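Long-range contacts in aminopeptidase YwaD (Bacillus subtilis, PDB 6HC6), which hydrolyses peptides and arylamides at their N-termini, releasing residues such as arginine, lysine and leucine, as a two-zinc aminopeptidase: residues L129-L134 / I148-R153; Q225-I230 / F291-L296; A260-S265 / N321-G326. All coordinates share one frame; numbering follows the deposited sequence.

Contact 1: residues L129-L134 / I148-R153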
# COMPACT_ATOMS: atom_id res chain seq x y z
N LEU A 129 19.21 25.70 11.07
CA LEU A 129 17.82 25.48 10.68
C LEU A 129 17.22 26.75 10.09
O LEU A 129 17.49 27.86 10.56
CB LEU A 129 17.00 25.04 11.90
CG LEU A 129 17.28 23.63 12.41
CD1 LEU A 129 16.86 23.50 13.86
CD2 LEU A 129 16.56 22.60 11.55
N TYR A 130 16.41 26.59 9.05
CA TYR A 130 15.70 27.71 8.43
C TYR A 130 14.21 27.42 8.47
O TYR A 130 13.76 26.43 7.89
CB TYR A 130 16.17 27.94 6.99
CG TYR A 130 15.35 28.99 6.25
CD1 TYR A 130 15.68 30.34 6.34
CD2 TYR A 130 14.24 28.63 5.50
CE1 TYR A 130 14.93 31.30 5.68
CE2 TYR A 130 13.48 29.59 4.84
CZ TYR A 130 13.83 30.91 4.94
OH TYR A 130 13.08 31.86 4.29
N ASN A 131 13.44 28.28 9.14
CA ASN A 131 12.00 28.07 9.25
C ASN A 131 11.30 28.55 7.98
O ASN A 131 11.27 29.76 7.70
CB ASN A 131 11.44 28.78 10.47
CG ASN A 131 11.90 28.14 11.76
OD1 ASN A 131 12.14 26.95 11.81
ND2 ASN A 131 12.02 28.94 12.81
N ALA A 132 10.71 27.61 7.24
CA ALA A 132 10.13 27.90 5.94
C ALA A 132 8.61 27.82 5.93
O ALA A 132 8.02 27.81 4.84
CB ALA A 132 10.71 26.96 4.89
N GLY A 133 7.97 27.77 7.09
CA GLY A 133 6.51 27.74 7.11
C GLY A 133 6.01 26.52 6.37
O GLY A 133 6.44 25.40 6.63
N LEU A 134 5.10 26.74 5.41
CA LEU A 134 4.53 25.64 4.63
C LEU A 134 5.36 25.28 3.40
O LEU A 134 5.05 24.29 2.73
CB LEU A 134 3.10 25.98 4.20
CG LEU A 134 2.14 26.15 5.37
CD1 LEU A 134 0.81 26.73 4.91
CD2 LEU A 134 1.93 24.79 6.05
N ILE A 148 19.21 23.74 6.78
CA ILE A 148 18.19 22.69 6.74
C ILE A 148 16.83 23.35 6.84
O ILE A 148 16.53 24.03 7.83
CB ILE A 148 18.39 21.66 7.86
CG1 ILE A 148 19.77 21.03 7.78
CG2 ILE A 148 17.31 20.58 7.78
CD1 ILE A 148 20.21 20.32 9.06
N ALA A 149 16.01 23.17 5.81
CA ALA A 149 14.68 23.77 5.76
C ALA A 149 13.73 22.99 6.65
O ALA A 149 13.57 21.78 6.49
CB ALA A 149 14.16 23.80 4.32
N LEU A 150 13.12 23.69 7.60
CA LEU A 150 12.11 23.10 8.48
C LEU A 150 10.75 23.57 8.00
O LEU A 150 10.45 24.77 8.04
CB LEU A 150 12.38 23.50 9.93
CG LEU A 150 11.41 22.98 11.00
CD1 LEU A 150 11.46 21.46 11.12
CD2 LEU A 150 11.75 23.64 12.33
N ILE A 151 9.92 22.63 7.55
CA ILE A 151 8.68 22.92 6.85
C ILE A 151 7.55 22.22 7.58
O ILE A 151 7.64 21.02 7.86
CB ILE A 151 8.74 22.45 5.38
CG1 ILE A 151 10.02 22.95 4.71
CG2 ILE A 151 7.51 22.93 4.62
CD1 ILE A 151 10.17 22.51 3.27
N SER A 152 6.49 22.95 7.87
CA SER A 152 5.30 22.30 8.40
C SER A 152 4.57 21.59 7.28
O SER A 152 4.53 22.06 6.14
CB SER A 152 4.37 23.32 9.06
OG SER A 152 3.12 22.72 9.37
N ARG A 153 3.98 20.45 7.60
CA ARG A 153 3.06 19.82 6.68
C ARG A 153 1.86 20.73 6.45
O ARG A 153 1.49 21.53 7.31
CB ARG A 153 2.64 18.46 7.24
CG ARG A 153 1.47 17.79 6.54
CD ARG A 153 1.06 16.51 7.25
NE ARG A 153 0.16 15.73 6.39
CZ ARG A 153 -0.63 14.76 6.83
NH1 ARG A 153 -0.64 14.46 8.13
NH2 ARG A 153 -1.43 14.10 5.99
O HOH W 1 8.89 26.39 9.82
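Asn131 sets CG beside its backbone N, anti to the carbonyl carbon (chi1 -70°), while Leu150 sends CG anti to the backbone N (chi1 179°), and the two side chains run alongside each other in the same direction. Their touch is polar against apolar: OD1 of Asn131 sits 3.4 Å from CD2 of Leu150, while ND2 reaches outside the pair to the carbonyl of Thr210. Beneath them the backbones run parallel. Tyr130 N donates to Ile148 O at 2.8 Å, Tyr130 O receives Leu150 N in a nearly straight bond, and Ala132 N closes on Leu150 O at 3.0 Å. These two neighbouring strands, 125-131 and 148-152, belong to the mixed sheet of the PA domain, and helix 158-167 covers the side where Ala149 and Ile151 lie; Ala132 CB meets Ile151 CG1 at 4.1 Å there. Alanine suits 149, where its small side chain lies against Ala165 of the helix. Past the bridged residues, Gly133 takes a positive phi (61°), which glycine tolerates easily, and Gly133 O accepts Ser152 N at 2.7 Å. A water between Gly133 N and Leu150 O adds a second link. Ser152 directs its hydroxyl to the carbonyl of Arg153, OG to O 2.9 Å; an alanine here would probably leave that carbonyl without its hydroxyl partner and the chain after the strand less firmly fixed. Leu134 lays CD2 against the same carbonyl, 3.5 Å from Arg153 O, while the Arg153 guanidinium extends to Asn177 and forms a salt bridge with the C-terminal carboxylate of Lys455.

Contact 2: residues Q225-I230 / F291-L296. With ZN (zinc ion), chain E.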
# COMPACT_ATOMS: atom_id res chain seq x y z
N GLN A 225 18.24 -3.19 -2.82
CA GLN A 225 16.94 -3.58 -2.29
C GLN A 225 16.10 -4.25 -3.35
O GLN A 225 16.06 -3.81 -4.51
CB GLN A 225 16.19 -2.35 -1.76
CG GLN A 225 16.95 -1.59 -0.69
CD GLN A 225 17.12 -2.39 0.58
OE1 GLN A 225 16.18 -2.55 1.35
NE2 GLN A 225 18.34 -2.88 0.83
N THR A 226 15.40 -5.31 -2.96
CA THR A 226 14.53 -6.04 -3.86
C THR A 226 13.27 -6.44 -3.12
O THR A 226 13.27 -6.60 -1.90
CB THR A 226 15.21 -7.30 -4.41
OG1 THR A 226 15.46 -8.22 -3.34
CG2 THR A 226 16.51 -6.96 -5.10
N SER A 227 12.20 -6.61 -3.88
CA SER A 227 10.97 -7.16 -3.33
C SER A 227 10.52 -8.29 -4.24
O SER A 227 11.26 -8.70 -5.14
CB SER A 227 9.90 -6.09 -3.19
OG SER A 227 8.74 -6.61 -2.55
N GLN A 228 9.31 -8.82 -4.02
CA GLN A 228 8.88 -9.91 -4.87
C GLN A 228 7.36 -10.01 -4.83
O GLN A 228 6.71 -9.57 -3.88
CB GLN A 228 9.51 -11.25 -4.46
CG GLN A 228 9.37 -11.59 -2.98
CD GLN A 228 10.24 -10.72 -2.10
OE1 GLN A 228 11.42 -10.49 -2.41
NE2 GLN A 228 9.67 -10.18 -1.03
N ASN A 229 6.82 -10.59 -5.89
CA ASN A 229 5.42 -10.95 -5.97
C ASN A 229 5.32 -12.46 -5.91
O ASN A 229 6.23 -13.17 -6.35
CB ASN A 229 4.79 -10.45 -7.28
CG ASN A 229 4.93 -8.96 -7.47
OD1 ASN A 229 4.79 -8.19 -6.53
ND2 ASN A 229 5.22 -8.54 -8.70
N ILE A 230 4.23 -12.95 -5.34
CA ILE A 230 3.98 -14.39 -5.26
C ILE A 230 2.73 -14.68 -6.07
O ILE A 230 1.65 -14.17 -5.75
CB ILE A 230 3.83 -14.86 -3.81
CG1 ILE A 230 5.06 -14.46 -2.99
CG2 ILE A 230 3.66 -16.38 -3.76
CD1 ILE A 230 4.88 -13.20 -2.22
N PHE A 291 1.15 -9.06 -3.94
CA PHE A 291 2.05 -8.06 -4.49
C PHE A 291 2.98 -7.54 -3.40
O PHE A 291 2.51 -7.14 -2.34
CB PHE A 291 1.28 -6.89 -5.08
CG PHE A 291 0.63 -7.19 -6.40
CD1 PHE A 291 1.38 -7.63 -7.48
CD2 PHE A 291 -0.73 -7.00 -6.56
CE1 PHE A 291 0.77 -7.92 -8.70
CE2 PHE A 291 -1.34 -7.26 -7.77
CZ PHE A 291 -0.59 -7.73 -8.84
N GLY A 292 4.27 -7.46 -3.69
CA GLY A 292 5.17 -6.81 -2.77
C GLY A 292 5.26 -5.32 -3.04
O GLY A 292 4.85 -4.83 -4.08
N ALA A 293 5.79 -4.58 -2.06
CA ALA A 293 6.22 -3.19 -2.26
C ALA A 293 5.09 -2.28 -2.78
O ALA A 293 5.34 -1.33 -3.51
CB ALA A 293 7.42 -3.10 -3.21
N GLU A 294 3.85 -2.54 -2.38
CA GLU A 294 2.78 -1.61 -2.76
C GLU A 294 2.92 -0.26 -2.08
O GLU A 294 2.52 0.77 -2.64
CB GLU A 294 1.43 -2.22 -2.42
CG GLU A 294 0.20 -1.40 -2.85
CD GLU A 294 -0.17 -0.29 -1.89
OE1 GLU A 294 -0.86 0.66 -2.34
OE2 GLU A 294 0.24 -0.33 -0.72
N GLU A 295 3.45 -0.23 -0.86
CA GLU A 295 3.42 1.01 -0.09
C GLU A 295 4.42 2.02 -0.63
O GLU A 295 4.34 3.19 -0.28
CB GLU A 295 3.68 0.74 1.40
CG GLU A 295 2.64 -0.15 2.10
CD GLU A 295 1.30 0.58 2.40
OE1 GLU A 295 1.07 1.69 1.90
OE2 GLU A 295 0.48 -0.01 3.13
N LEU A 296 5.33 1.58 -1.50
CA LEU A 296 6.29 2.47 -2.13
C LEU A 296 5.77 3.05 -3.43
O LEU A 296 6.52 3.76 -4.12
CB LEU A 296 7.60 1.72 -2.38
CG LEU A 296 8.35 1.27 -1.14
CD1 LEU A 296 9.63 0.58 -1.58
CD2 LEU A 296 8.69 2.50 -0.29
ZN ZN E . -1.03 1.55 2.93
O HOH W 2 -1.69 0.35 1.07
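The loop that carries a glutamate from the end of strand 285-291 to the zinc site of this M28 peptidase starts where Gly292 meets Asn229 of strand 226-234. Asn229 holds CG anti to its carbonyl carbon (chi1 -57°), which brings OD1 to the loop. Gly292 N donates to Asn229 OD1 at 3.0 Å, with an N-H...O angle of 158° and the donor in the plane of the amide. The same oxygen lies at the edge of the Phe291 ring, 3.6 Å from CD1, and the amide stands almost perpendicular to the ring (88°), so the flat group of Asn229 serves both a backbone N-H and an aromatic edge. An asparagine suits this place because its other end is a donor: ND2 bonds to the carbonyl of Gly300 and to Gln90, which fixes the amide's rotation and leaves OD1 facing the loop. Gly292 suits its place as well, since a CB there would run into Ser227 OG and Gln228 O. Instead Ser227 packs its hydroxyl on the bare backbone, OG 3.6 Å from Gly292 CA, and also hydrogen-bonds to Glu69. Ala293 follows with positive phi, its CB 3.8 Å from Ser227 OG, and the chain turns toward the metals. Glu295 then holds one zinc ion with both carboxylate oxygens, OE2 at 2.2 Å from the zinc. A zinc-bound water donates to Glu294 OE2 at 2.7 Å, a placing consistent with the general base of M28 relatives. Within the sheet, strand 226-234 runs antiparallel to strands 86-93 and 285-291 on its two sides; helix 67-82 packs on Gln228 and Ile230, and Phe291 rests on strand 244-250.

Contact 3: residues A260-S265 / N321-G326. With ZN (zinc ion), chain D; ZN (zinc ion), chain E.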
# COMPACT_ATOMS: atom_id res chain seq x y z
N ALA A 260 -1.98 -5.27 10.01
CA ALA A 260 -3.01 -6.28 10.12
C ALA A 260 -4.12 -6.04 9.10
O ALA A 260 -4.47 -6.93 8.32
CB ALA A 260 -3.57 -6.31 11.54
N ASN A 261 -4.67 -4.82 9.08
CA ASN A 261 -5.69 -4.50 8.09
C ASN A 261 -5.12 -4.00 6.76
O ASN A 261 -5.67 -4.33 5.70
CB ASN A 261 -6.68 -3.47 8.64
CG ASN A 261 -7.94 -3.43 7.82
OD1 ASN A 261 -8.43 -4.50 7.41
ND2 ASN A 261 -8.44 -2.23 7.51
N ASP A 262 -4.06 -3.19 6.78
CA ASP A 262 -3.39 -2.71 5.57
C ASP A 262 -2.01 -3.37 5.47
O ASP A 262 -1.03 -2.81 5.93
CB ASP A 262 -3.23 -1.16 5.61
CG ASP A 262 -2.76 -0.59 4.28
OD1 ASP A 262 -2.93 -1.30 3.25
OD2 ASP A 262 -2.22 0.55 4.27
N ASN A 263 -1.93 -4.56 4.85
CA ASN A 263 -3.02 -5.24 4.17
C ASN A 263 -2.93 -6.74 4.42
O ASN A 263 -3.10 -7.55 3.52
CB ASN A 263 -2.98 -4.94 2.67
CG ASN A 263 -4.18 -5.52 1.93
OD1 ASN A 263 -5.27 -5.61 2.49
ND2 ASN A 263 -3.98 -5.91 0.67
N GLY A 264 -2.64 -7.12 5.67
CA GLY A 264 -2.78 -8.52 6.02
C GLY A 264 -4.18 -9.03 5.70
O GLY A 264 -4.35 -10.16 5.24
N SER A 265 -5.18 -8.17 5.89
CA SER A 265 -6.56 -8.56 5.65
C SER A 265 -6.76 -8.99 4.20
O SER A 265 -7.31 -10.06 3.94
CB SER A 265 -7.51 -7.41 6.01
OG SER A 265 -7.32 -6.31 5.12
N ASN A 321 -9.01 -6.63 -6.65
CA ASN A 321 -7.95 -6.31 -5.71
C ASN A 321 -8.55 -6.10 -4.33
O ASN A 321 -9.55 -5.39 -4.18
CB ASN A 321 -7.17 -5.07 -6.15
CG ASN A 321 -5.96 -4.79 -5.25
OD1 ASN A 321 -4.98 -5.53 -5.27
ND2 ASN A 321 -6.05 -3.74 -4.46
N LEU A 322 -7.95 -6.73 -3.31
CA LEU A 322 -8.42 -6.68 -1.93
C LEU A 322 -7.42 -5.90 -1.08
O LEU A 322 -6.28 -6.34 -0.92
CB LEU A 322 -8.59 -8.09 -1.38
CG LEU A 322 -9.36 -9.00 -2.34
CD1 LEU A 322 -9.32 -10.45 -1.90
CD2 LEU A 322 -10.78 -8.51 -2.43
N ASP A 323 -7.84 -4.77 -0.52
CA ASP A 323 -6.91 -3.95 0.26
C ASP A 323 -7.72 -3.25 1.35
O ASP A 323 -8.44 -2.30 1.06
CB ASP A 323 -6.18 -2.94 -0.64
CG ASP A 323 -5.03 -2.21 0.06
OD1 ASP A 323 -4.86 -2.34 1.27
OD2 ASP A 323 -4.26 -1.48 -0.62
N MET A 324 -7.58 -3.74 2.56
CA MET A 324 -8.22 -3.23 3.77
C MET A 324 -9.66 -3.73 3.88
O MET A 324 -10.56 -2.99 3.77
CB MET A 324 -8.09 -1.71 3.88
CG MET A 324 -6.71 -1.26 4.25
SD MET A 324 -6.34 0.49 4.20
CE MET A 324 -7.44 1.08 5.46
N VAL A 325 -9.76 -5.00 4.15
CA VAL A 325 -11.08 -5.61 4.14
C VAL A 325 -11.43 -6.25 5.48
O VAL A 325 -12.31 -7.08 5.55
CB VAL A 325 -11.19 -6.64 3.00
CG1 VAL A 325 -11.25 -5.93 1.65
CG2 VAL A 325 -10.03 -7.64 3.06
N GLY A 326 -10.77 -5.85 6.57
CA GLY A 326 -11.10 -6.47 7.84
C GLY A 326 -11.16 -5.60 9.08
O GLY A 326 -11.10 -6.13 10.19
ZN ZN D . -3.17 -1.08 1.26
ZN ZN E . -1.03 1.55 2.93
O HOH W 3 -11.16 -2.47 6.49
O HOH W 4 -4.22 0.62 1.29
O HOH W 2 -1.69 0.35 1.07
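A cis peptide bond joins Asp262 to Asn263, just where Asp262 meets Asp323 over a zinc ion. The two aspartates belong to the co-catalytic zinc pair of the M28 peptidase family: Asp262 lies at the N-terminal end of helix 260-277, Asp323 directly after strand 316-322. Asp262 bridges the metals, with OD1 on one zinc at 2.0 Å and OD2 on the other, and Asp323 grips the first zinc with both oxygens. Their OD1 atoms approach to 3.0 Å, a closeness of like charges that the shared cation would probably offset. His250 completes the protein ligands of that zinc, and Ser371 hydrogen-bonds to Asp323 OD2. Asn263 is a second-shell residue, and its amide straddles the backbone of Asp323: ND2 donates to Leu322 O at 2.8 Å, on a lone pair, while OD1 accepts Met324 N at 3.0 Å from 49° above the amide plane. OD1 also accepts Gly266 N of the helix. With a donor and an acceptor on one flat group, asparagine can hold the peptides on both sides of the metal ligand. Met324, at positive phi, extends past the bridging carboxylate, Met324 SD lying 3.7 Å from Asp262 CG. Further along, helix side chains catch successive backbone N-H groups. Asn261 OD1 accepts Gly326 N at 2.8 Å, in the amide plane; a CB on Gly326 would crowd Ser265. Ser265 places OG between its backbone N and carbonyl carbon (chi1 67°), and from there the hydroxyl accepts Val325 N at 2.9 Å and donates to a lone pair of Asn261 O, 2.6 Å from OG.

Contact 1 lies in the PA domain, far out from the centre of the chain and only partly buried, whereas contacts 2 and 3 are fully buried in the peptidase domain, their centres about 16 Å apart and about 32 and 35 Å from that of contact 1. Contact 1 is held mainly by backbone bonds between parallel strands; in the other two, asparagine side chains, joined in contact 3 by Ser265, bind the backbone of loops that leave strands of one common sheet. Both loops deliver metal ligands, and 291-296 shares one zinc ion and its water with the helix start 260-265, where Glu295 OE2 comes within 3.0 Å of Asp262 OD2.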